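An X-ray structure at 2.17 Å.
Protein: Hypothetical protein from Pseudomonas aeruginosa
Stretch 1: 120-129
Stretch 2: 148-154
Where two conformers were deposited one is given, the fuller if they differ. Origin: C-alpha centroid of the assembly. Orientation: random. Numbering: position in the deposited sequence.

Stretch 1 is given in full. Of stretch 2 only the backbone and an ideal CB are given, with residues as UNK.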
# COMPACT_ATOMS: atom_id res chain seq x y z
N ARG F 120 10.31 21.15 -14.13
CA ARG F 120 9.83 20.47 -15.33
C ARG F 120 10.88 20.44 -16.45
O ARG F 120 10.90 19.50 -17.25
CB ARG F 120 8.52 21.11 -15.85
CG ARG F 120 7.25 20.53 -15.25
CD ARG F 120 6.98 19.10 -15.73
NE ARG F 120 6.04 19.03 -16.84
CZ ARG F 120 5.88 17.96 -17.63
NH1 ARG F 120 6.61 16.87 -17.45
NH2 ARG F 120 4.98 17.98 -18.60
N PHE F 121 11.75 21.45 -16.48
CA PHE F 121 12.72 21.63 -17.59
C PHE F 121 14.05 20.93 -17.37
O PHE F 121 14.97 21.05 -18.19
CB PHE F 121 13.00 23.12 -17.86
CG PHE F 121 11.78 23.96 -18.10
CD1 PHE F 121 10.75 23.51 -18.93
CD2 PHE F 121 11.67 25.22 -17.51
CE1 PHE F 121 9.60 24.30 -19.15
CE2 PHE F 121 10.52 26.02 -17.71
CZ PHE F 121 9.48 25.56 -18.54
N LYS F 122 14.17 20.18 -16.27
CA LYS F 122 15.44 19.55 -15.91
C LYS F 122 15.56 18.12 -16.42
O LYS F 122 14.57 17.53 -16.91
CB LYS F 122 15.65 19.63 -14.41
CG LYS F 122 15.75 21.06 -13.91
CD LYS F 122 15.96 21.16 -12.43
CE LYS F 122 16.07 22.59 -11.99
NZ LYS F 122 15.84 22.71 -10.52
N GLY F 123 16.76 17.57 -16.34
CA GLY F 123 16.94 16.14 -16.60
C GLY F 123 16.85 15.59 -18.03
O GLY F 123 16.82 14.37 -18.24
N SER F 124 16.81 16.46 -19.04
CA SER F 124 17.20 16.02 -20.37
C SER F 124 18.73 16.18 -20.42
O SER F 124 19.32 16.83 -19.55
CB SER F 124 16.48 16.81 -21.47
OG SER F 124 17.19 17.99 -21.79
N PRO F 125 19.40 15.57 -21.40
CA PRO F 125 20.85 15.69 -21.39
C PRO F 125 21.34 16.98 -22.06
O PRO F 125 22.54 17.21 -22.20
CB PRO F 125 21.30 14.46 -22.19
CG PRO F 125 20.08 13.90 -22.85
CD PRO F 125 18.92 14.80 -22.56
N ASN F 126 20.39 17.82 -22.45
CA ASN F 126 20.66 19.07 -23.17
C ASN F 126 20.94 20.20 -22.19
O ASN F 126 20.10 20.48 -21.33
CB ASN F 126 19.45 19.42 -24.03
CG ASN F 126 19.34 18.56 -25.27
OD1 ASN F 126 20.30 17.89 -25.66
ND2 ASN F 126 18.19 18.61 -25.92
N VAL F 127 22.12 20.80 -22.30
CA VAL F 127 22.58 21.88 -21.42
C VAL F 127 22.14 23.28 -21.95
O VAL F 127 21.85 24.19 -21.15
CB VAL F 127 24.14 21.84 -21.24
CG1 VAL F 127 24.63 23.00 -20.43
CG2 VAL F 127 24.60 20.55 -20.57
N TYR F 128 22.10 23.44 -23.27
CA TYR F 128 21.76 24.71 -23.93
C TYR F 128 20.34 24.75 -24.48
O TYR F 128 19.80 23.71 -24.87
CB TYR F 128 22.79 25.01 -25.02
CG TYR F 128 24.17 25.08 -24.41
CD1 TYR F 128 24.55 26.18 -23.66
CD2 TYR F 128 25.04 24.01 -24.51
CE1 TYR F 128 25.79 26.24 -23.06
CE2 TYR F 128 26.29 24.05 -23.90
CZ TYR F 128 26.65 25.17 -23.16
OH TYR F 128 27.89 25.23 -22.58
N PRO F 129 19.70 25.95 -24.52
CA PRO F 129 18.29 25.94 -24.92
C PRO F 129 18.10 25.57 -26.38
O PRO F 129 17.05 25.08 -26.76
CB PRO F 129 17.84 27.39 -24.65
CG PRO F 129 19.09 28.19 -24.73
CD PRO F 129 20.18 27.30 -24.20
N UNK F 148 14.00 13.20 -32.37
CA UNK F 148 14.57 14.46 -31.94
C UNK F 148 14.18 14.85 -30.52
O UNK F 148 13.00 14.88 -30.16
CB UNK F 148 14.15 15.57 -32.91
N UNK F 149 15.19 15.19 -29.74
CA UNK F 149 14.99 15.82 -28.45
C UNK F 149 15.60 17.23 -28.43
O UNK F 149 16.83 17.41 -28.47
CB UNK F 149 15.60 14.96 -27.34
N UNK F 150 14.74 18.24 -28.34
CA UNK F 150 15.16 19.61 -28.59
C UNK F 150 15.04 20.45 -27.33
O UNK F 150 14.06 20.32 -26.57
CB UNK F 150 14.33 20.23 -29.72
N UNK F 151 16.03 21.29 -27.07
CA UNK F 151 16.00 22.19 -25.92
C UNK F 151 15.82 21.43 -24.60
O UNK F 151 16.28 20.29 -24.44
CB UNK F 151 14.87 23.21 -26.09
N UNK F 152 15.16 22.05 -23.64
CA UNK F 152 15.07 21.51 -22.29
C UNK F 152 13.89 20.55 -22.12
O UNK F 152 12.99 20.76 -21.30
CB UNK F 152 14.95 22.66 -21.28
N UNK F 153 13.90 19.48 -22.90
CA UNK F 153 12.81 18.50 -22.86
C UNK F 153 11.73 18.53 -23.92
O UNK F 153 10.73 17.79 -23.79
CB UNK F 153 12.11 18.64 -21.51
N UNK F 154 11.89 19.34 -24.99
CA UNK F 154 10.94 19.27 -26.13
C UNK F 154 11.15 17.99 -26.98
O UNK F 154 11.93 17.95 -27.92
CB UNK F 154 11.10 20.51 -27.02

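Position 148 begins a strand, and nothing of stretch 1 lies within 5.5 Å of its ideal CB. Stretch 1 sets no preference here. The residue is Leu-148, which makes no contact across the pair.

At position 149 the CA-to-CB bond points toward stretch 1. The ideal CB sits 4.7 Å from ND2 of Asn-126, and the ring of Pro-125 lies further out. A medium-sized apolar side chain would suit; so might a longer polar one. The residue is Leu-149. Its CD2 packs 3.7 Å from CD of Pro-125 and 4.2 Å from CB of Ser-124. Its backbone also serves, because ND2 of Asn-126 donates a hydrogen bond to O of Leu-149 at 3.1 Å.

At position 150 the bond points away from stretch 1, so the contact leaves the choice open. The residue is Val-150. Its N donates a hydrogen bond to O of position 154; the return bond is weak.

Position 151 has phi 57° and psi -148°, angles that glycine adopts most easily. The ideal CB lies 2.9 Å from O of Pro-129, which is a clash. Glycine avoids it; a small donor side chain would have to tolerate a tight CB contact. The residue is Ser-151, in the t rotamer, and it does tolerate that contact. Its OG donates a hydrogen bond to the same carbonyl, O of Pro-129, at 2.8 Å. Its own O accepts a second hydrogen bond from ND2 of Asn-126 at 2.9 Å, so this one amide group ties down two backbone carbonyls.

At position 152 the bond runs sideways, with the ideal CB 3.5 Å from O of Phe-121. Further along, stretch 1 curves past with the carbonyls of Asn-126 and Val-127 and the ring of Pro-129. A long side chain is favoured, preferably flat and apolar with a donor at its tip; tyrosine fits well. The residue is Tyr-152, which has the largest covered area of either stretch. OH of Tyr-152 donates to O of Val-127 at 2.7 Å. CA of Pro-129 sits over one ring face, 4.1 Å from the centroid of the six ring atoms of Tyr-152, in a CH-pi contact. CB of Pro-129 also packs 3.9 Å from CE2 of Tyr-152.

Position 153 has phi 101° and psi 9°. A CB would jam against the preceding carbonyl O, so glycine is called for by the backbone alone. The residue is Gly-153.

At position 154 stretch 1 offers nothing near the ideal CB, and many residues would do. The residue is Val-154.

Stretch 2, residues 148-154: LLVSYGV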
# COMPACT_ATOMS: atom_id res chain seq x y z
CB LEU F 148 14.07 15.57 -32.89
CG LEU F 148 14.85 16.00 -34.13
CD1 LEU F 148 16.12 15.23 -34.29
CD2 LEU F 148 13.98 15.98 -35.38
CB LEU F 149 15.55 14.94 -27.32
CG LEU F 149 15.32 15.44 -25.90
CD1 LEU F 149 13.80 15.57 -25.58
CD2 LEU F 149 16.04 14.51 -24.92
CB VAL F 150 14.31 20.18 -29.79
CG1 VAL F 150 14.44 21.68 -29.93
CG2 VAL F 150 14.69 19.49 -31.07
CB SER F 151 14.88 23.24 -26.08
OG SER F 151 14.98 24.27 -25.12
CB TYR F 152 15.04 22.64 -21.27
CG TYR F 152 16.30 23.51 -21.27
CD1 TYR F 152 17.58 22.92 -21.29
CD2 TYR F 152 16.23 24.90 -21.19
CE1 TYR F 152 18.71 23.69 -21.26
CE2 TYR F 152 17.37 25.68 -21.15
CZ TYR F 152 18.61 25.06 -21.20
OH TYR F 152 19.76 25.83 -21.14
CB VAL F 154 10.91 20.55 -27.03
CG1 VAL F 154 9.72 20.49 -28.03
CG2 VAL F 154 10.82 21.78 -26.19
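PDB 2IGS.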